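Local coordinates for protein alkaline serine protease AL20 (PDB 3CP7) that cleaves peptide bonds as a secreted, thermostable alkaline serine protease with a trypsin-like fold, probably through a Ser-His-Asp catalytic triad, at residues Pro3-Asn17 / Gln50-Asp62. Residues are numbered along the deposited sequence; the frame is centred on the assembly and turned at random.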
loop_
_atom_site.group_PDB
_atom_site.type_symbol
_atom_site.label_atom_id
_atom_site.label_comp_id
_atom_site.label_asym_id
_atom_site.label_seq_id
_atom_site.Cartn_x
_atom_site.Cartn_y
_atom_site.Cartn_z
ATOM N N PRO A 3 0.699 21.973 23.112
ATOM C CA PRO A 3 0.581 20.603 22.613
ATOM C C PRO A 3 -0.178 19.682 23.568
ATOM O O PRO A 3 -0.847 18.731 23.108
ATOM C CB PRO A 3 2.040 20.146 22.489
ATOM C CG PRO A 3 2.823 21.398 22.321
ATOM C CD PRO A 3 2.081 22.483 23.045
ATOM N N ALA A 4 -0.101 19.970 24.873
ATOM C CA ALA A 4 -0.738 19.121 25.886
ATOM C C ALA A 4 -2.237 19.039 25.693
ATOM O O ALA A 4 -2.845 18.035 26.049
ATOM C CB ALA A 4 -0.409 19.573 27.301
ATOM N N ASP A 5 -2.828 20.071 25.103
ATOM C CA ASP A 5 -4.273 20.078 24.893
ATOM C C ASP A 5 -4.754 19.269 23.692
ATOM O O ASP A 5 -5.946 19.056 23.535
ATOM C CB ASP A 5 -4.794 21.509 24.836
ATOM C CG ASP A 5 -4.852 22.154 26.207
ATOM O OD1 ASP A 5 -5.207 21.450 27.186
ATOM O OD2 ASP A 5 -4.533 23.355 26.301
ATOM N N SER A 6 -3.836 18.827 22.841
ATOM C CA SER A 6 -4.211 18.056 21.651
ATOM C C SER A 6 -3.212 16.924 21.430
ATOM O O SER A 6 -2.484 16.930 20.432
ATOM C CB SER A 6 -4.284 18.971 20.419
ATOM O OG SER A 6 -3.048 19.626 20.197
ATOM N N PRO A 7 -3.145 15.959 22.365
ATOM C CA PRO A 7 -2.091 14.946 22.351
ATOM C C PRO A 7 -2.180 13.926 21.219
ATOM O O PRO A 7 -1.236 13.168 21.021
ATOM C CB PRO A 7 -2.254 14.247 23.707
ATOM C CG PRO A 7 -3.690 14.441 24.041
ATOM C CD PRO A 7 -4.033 15.804 23.539
ATOM N N HIS A 8 -3.296 13.913 20.493
ATOM C CA HIS A 8 -3.382 13.113 19.281
ATOM C C HIS A 8 -2.446 13.641 18.193
ATOM O O HIS A 8 -2.028 12.874 17.335
ATOM C CB HIS A 8 -4.824 13.030 18.773
ATOM C CG HIS A 8 -5.546 14.344 18.741
ATOM N ND1 HIS A 8 -5.594 15.139 17.616
ATOM C CD2 HIS A 8 -6.263 14.995 19.689
ATOM C CE1 HIS A 8 -6.314 16.221 17.871
ATOM N NE2 HIS A 8 -6.738 16.153 19.123
ATOM N N ILE A 9 -2.118 14.934 18.240
ATOM C CA ILE A 9 -1.162 15.512 17.279
ATOM C C ILE A 9 0.253 15.288 17.819
ATOM O O ILE A 9 0.489 15.446 19.021
ATOM C CB ILE A 9 -1.386 17.028 17.061
ATOM C CG1 ILE A 9 -2.871 17.349 16.867
ATOM C CG2 ILE A 9 -0.572 17.488 15.850
ATOM C CD1 ILE A 9 -3.176 18.837 16.740
ATOM N N GLY A 10 1.197 14.946 16.951
ATOM C CA GLY A 10 2.549 14.680 17.423
ATOM C C GLY A 10 3.603 14.915 16.373
ATOM O O GLY A 10 3.288 15.180 15.205
ATOM N N LYS A 11 4.857 14.799 16.808
ATOM C CA LYS A 11 6.020 15.033 15.959
ATOM C C LYS A 11 6.512 13.682 15.442
ATOM O O LYS A 11 6.376 12.665 16.140
ATOM C CB LYS A 11 7.109 15.752 16.759
ATOM C CG LYS A 11 8.350 16.131 15.964
ATOM C CD LYS A 11 9.320 16.870 16.851
ATOM C CE LYS A 11 10.596 17.238 16.125
ATOM N NZ LYS A 11 10.450 18.393 15.206
ATOM N N VAL A 12 7.055 13.671 14.222
ATOM C CA VAL A 12 7.582 12.455 13.607
ATOM C C VAL A 12 9.089 12.624 13.392
ATOM O O VAL A 12 9.541 13.700 12.986
ATOM C CB VAL A 12 6.884 12.185 12.249
ATOM C CG1 VAL A 12 7.607 11.116 11.466
ATOM C CG2 VAL A 12 5.435 11.767 12.461
ATOM N N PHE A 13 9.848 11.571 13.692
ATOM C CA PHE A 13 11.262 11.485 13.334
ATOM C C PHE A 13 11.423 10.296 12.405
ATOM O O PHE A 13 10.786 9.262 12.591
ATOM C CB PHE A 13 12.135 11.261 14.576
ATOM C CG PHE A 13 12.019 12.337 15.619
ATOM C CD1 PHE A 13 10.970 12.323 16.536
ATOM C CD2 PHE A 13 12.966 13.350 15.698
ATOM C CE1 PHE A 13 10.863 13.308 17.500
ATOM C CE2 PHE A 13 12.865 14.346 16.671
ATOM C CZ PHE A 13 11.822 14.312 17.575
ATOM N N PHE A 14 12.271 10.437 11.396
ATOM C CA PHE A 14 12.597 9.298 10.534
ATOM C C PHE A 14 13.947 9.497 9.865
ATOM O O PHE A 14 14.503 10.594 9.902
ATOM C CB PHE A 14 11.482 9.034 9.501
ATOM C CG PHE A 14 11.348 10.099 8.435
ATOM C CD1 PHE A 14 11.975 9.944 7.202
ATOM C CD2 PHE A 14 10.573 11.228 8.651
ATOM C CE1 PHE A 14 11.848 10.912 6.213
ATOM C CE2 PHE A 14 10.440 12.199 7.661
ATOM C CZ PHE A 14 11.075 12.038 6.442
ATOM N N SER A 15 14.459 8.433 9.257
ATOM C CA SER A 15 15.738 8.503 8.549
ATOM C C SER A 15 15.623 7.906 7.156
ATOM O O SER A 15 14.779 7.053 6.903
ATOM C CB SER A 15 16.826 7.766 9.334
ATOM O OG SER A 15 17.014 8.358 10.604
ATOM N N THR A 16 16.475 8.385 6.252
ATOM C CA THR A 16 16.621 7.807 4.919
ATOM C C THR A 16 18.117 7.705 4.629
ATOM O O THR A 16 18.934 8.018 5.487
ATOM C CB THR A 16 15.956 8.677 3.825
ATOM O OG1 THR A 16 16.734 9.864 3.628
ATOM C CG2 THR A 16 14.527 9.060 4.209
ATOM N N ASN A 17 18.468 7.268 3.422
ATOM C CA ASN A 17 19.863 7.281 2.975
ATOM C C ASN A 17 20.455 8.696 2.962
ATOM O O ASN A 17 21.676 8.863 2.993
ATOM C CB ASN A 17 19.987 6.660 1.581
ATOM C CG ASN A 17 19.817 5.149 1.589
ATOM O OD1 ASN A 17 19.891 4.498 2.636
ATOM N ND2 ASN A 17 19.592 4.581 0.409
ATOM N N GLN A 50 12.417 4.184 -1.586
ATOM C CA GLN A 50 12.048 3.157 -0.606
ATOM C C GLN A 50 11.370 3.761 0.623
ATOM O O GLN A 50 11.180 4.971 0.690
ATOM C CB GLN A 50 13.273 2.342 -0.199
ATOM C CG GLN A 50 14.381 3.150 0.472
ATOM C CD GLN A 50 15.661 2.346 0.687
ATOM O OE1 GLN A 50 15.697 1.135 0.465
ATOM N NE2 GLN A 50 16.716 3.022 1.136
ATOM N N PHE A 51 10.999 2.916 1.582
ATOM C CA PHE A 51 10.356 3.403 2.803
ATOM C C PHE A 51 11.344 4.093 3.738
ATOM O O PHE A 51 12.538 3.779 3.747
ATOM C CB PHE A 51 9.638 2.267 3.548
ATOM C CG PHE A 51 8.404 1.779 2.852
ATOM C CD1 PHE A 51 8.483 0.809 1.852
ATOM C CD2 PHE A 51 7.167 2.313 3.168
ATOM C CE1 PHE A 51 7.338 0.355 1.194
ATOM C CE2 PHE A 51 6.013 1.873 2.527
ATOM C CZ PHE A 51 6.094 0.886 1.539
ATOM N N ALA A 52 10.833 5.046 4.513
ATOM C CA ALA A 52 11.594 5.671 5.580
ATOM C C ALA A 52 11.992 4.613 6.606
ATOM O O ALA A 52 11.315 3.593 6.775
ATOM C CB ALA A 52 10.748 6.759 6.247
ATOM N N ARG A 53 13.104 4.860 7.284
ATOM C CA ARG A 53 13.569 3.967 8.327
ATOM C C ARG A 53 13.394 4.628 9.678
ATOM O O ARG A 53 13.434 5.852 9.792
ATOM C CB ARG A 53 15.033 3.602 8.092
ATOM C CG ARG A 53 15.228 2.688 6.889
ATOM C CD ARG A 53 16.677 2.258 6.735
ATOM N NE ARG A 53 17.419 3.116 5.813
ATOM C CZ ARG A 53 18.277 4.068 6.173
ATOM N NH1 ARG A 53 18.524 4.321 7.456
ATOM N NH2 ARG A 53 18.894 4.771 5.236
ATOM N N ASN A 54 13.166 3.807 10.696
ATOM C CA ASN A 54 13.053 4.276 12.076
ATOM C C ASN A 54 12.048 5.409 12.271
ATOM O O ASN A 54 12.304 6.386 12.984
ATOM C CB ASN A 54 14.431 4.635 12.627
ATOM C CG ASN A 54 15.365 3.444 12.638
ATOM O OD1 ASN A 54 14.935 2.302 12.822
ATOM N ND2 ASN A 54 16.639 3.698 12.424
ATOM N N PHE A 55 10.895 5.251 11.624
ATOM C CA PHE A 55 9.779 6.171 11.780
ATOM C C PHE A 55 9.259 6.079 13.204
ATOM O O PHE A 55 8.853 5.004 13.663
ATOM C CB PHE A 55 8.682 5.827 10.768
ATOM C CG PHE A 55 7.503 6.779 10.756
ATOM C CD1 PHE A 55 7.312 7.639 9.683
ATOM C CD2 PHE A 55 6.555 6.757 11.774
ATOM C CE1 PHE A 55 6.210 8.496 9.635
ATOM C CE2 PHE A 55 5.444 7.607 11.748
ATOM C CZ PHE A 55 5.276 8.482 10.670
ATOM N N VAL A 56 9.263 7.218 13.886
ATOM C CA VAL A 56 8.820 7.293 15.274
ATOM C C VAL A 56 7.854 8.467 15.449
ATOM O O VAL A 56 8.069 9.532 14.884
ATOM C CB VAL A 56 10.049 7.449 16.219
ATOM C CG1 VAL A 56 9.651 7.916 17.586
ATOM C CG2 VAL A 56 10.822 6.142 16.316
ATOM N N PHE A 57 6.822 8.255 16.259
ATOM C CA PHE A 57 5.785 9.248 16.503
ATOM C C PHE A 57 5.782 9.627 17.976
ATOM O O PHE A 57 5.780 8.751 18.838
ATOM C CB PHE A 57 4.416 8.673 16.120
ATOM C CG PHE A 57 3.249 9.602 16.405
ATOM C CD1 PHE A 57 2.294 9.262 17.366
ATOM C CD2 PHE A 57 3.092 10.795 15.691
ATOM C CE1 PHE A 57 1.211 10.104 17.610
ATOM C CE2 PHE A 57 2.010 11.633 15.933
ATOM C CZ PHE A 57 1.078 11.291 16.910
ATOM N N ALA A 58 5.797 10.930 18.247
ATOM C CA ALA A 58 5.833 11.458 19.614
ATOM C C ALA A 58 4.589 12.298 19.886
ATOM O O ALA A 58 4.560 13.491 19.567
ATOM C CB ALA A 58 7.097 12.289 19.827
ATOM N N PRO A 59 3.548 11.679 20.473
ATOM C CA PRO A 59 2.320 12.427 20.762
ATOM C C PRO A 59 2.572 13.586 21.717
ATOM O O PRO A 59 3.305 13.433 22.703
ATOM C CB PRO A 59 1.404 11.393 21.438
ATOM C CG PRO A 59 2.043 10.078 21.249
ATOM C CD PRO A 59 3.468 10.261 20.862
ATOM N N ALA A 60 1.976 14.737 21.431
ATOM C CA ALA A 60 2.047 15.898 22.329
ATOM C C ALA A 60 3.481 16.365 22.603
ATOM O O ALA A 60 3.763 16.945 23.659
ATOM C CB ALA A 60 1.300 15.610 23.660
ATOM N N TYR A 61 4.377 16.132 21.648
ATOM C CA TYR A 61 5.754 16.625 21.738
ATOM C C TYR A 61 5.766 18.115 22.093
ATOM O O TYR A 61 4.975 18.899 21.554
ATOM C CB TYR A 61 6.456 16.405 20.397
ATOM C CG TYR A 61 7.952 16.627 20.425
ATOM C CD1 TYR A 61 8.486 17.894 20.227
ATOM C CD2 TYR A 61 8.828 15.563 20.613
ATOM C CE1 TYR A 61 9.863 18.108 20.257
ATOM C CE2 TYR A 61 10.208 15.759 20.629
ATOM C CZ TYR A 61 10.709 17.040 20.443
ATOM O OH TYR A 61 12.077 17.234 20.462
ATOM N N ASP A 62 6.656 18.500 23.010
ATOM C CA ASP A 62 6.765 19.882 23.482
ATOM C C ASP A 62 8.150 20.062 24.082
ATOM O O ASP A 62 8.366 19.721 25.248
ATOM C CB ASP A 62 5.685 20.166 24.537
ATOM C CG ASP A 62 5.721 21.598 25.057
ATOM O OD1 ASP A 62 6.617 22.376 24.678
ATOM O OD2 ASP A 62 4.829 21.945 25.862
HETATM O O HOH W 1 2.649 20.672 26.484
HETATM O O HOH W 2 17.609 6.334 12.245
HETATM O O HOH W 3 16.666 5.558 1.984
#
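K11, V12 and F13 pair with A58, F57 and V56 where antiparallel strands 9-16 and 55-59 meet, the seam that closes the six-stranded N-terminal barrel of this trypsin-like protease. Backbone hydrogen bonds run in both directions between K11 and A58 and between F13 and V56; A60 N adds a nearly straight one (166°) to I9 O. A beta bulge then shifts the register by one, so that S15 pairs with R53, its N and O both hydrogen-bonded.

Inside the barrel, V12 CG1 lies over one face of the F55 ring, 3.5 Å from CE1, and the F57 ring turns back toward G10, its CE2 3.4 Å from G10 CA, where a side chain would clash. Past the bulge, F14 CD1 meets A52 CB.

On the opposite face, the K11 chain, extended as far as CE with CG anti to the backbone N (chi1 -177°), lays CD over the centre of the Y61 ring, while F13 CZ touches Y61 CE2 at 3.7 Å. K11 NZ is hydrogen-bonded to G138 O, Y61 OH to Q139 OE1. A serine in place of Y61 would probably leave K11 CD and F13 CZ without their shared aromatic partner.

At the far end, R53 NH2 donates to N17 OD1 (2.8 Å), tilted 29° from the amide carbonyl plane.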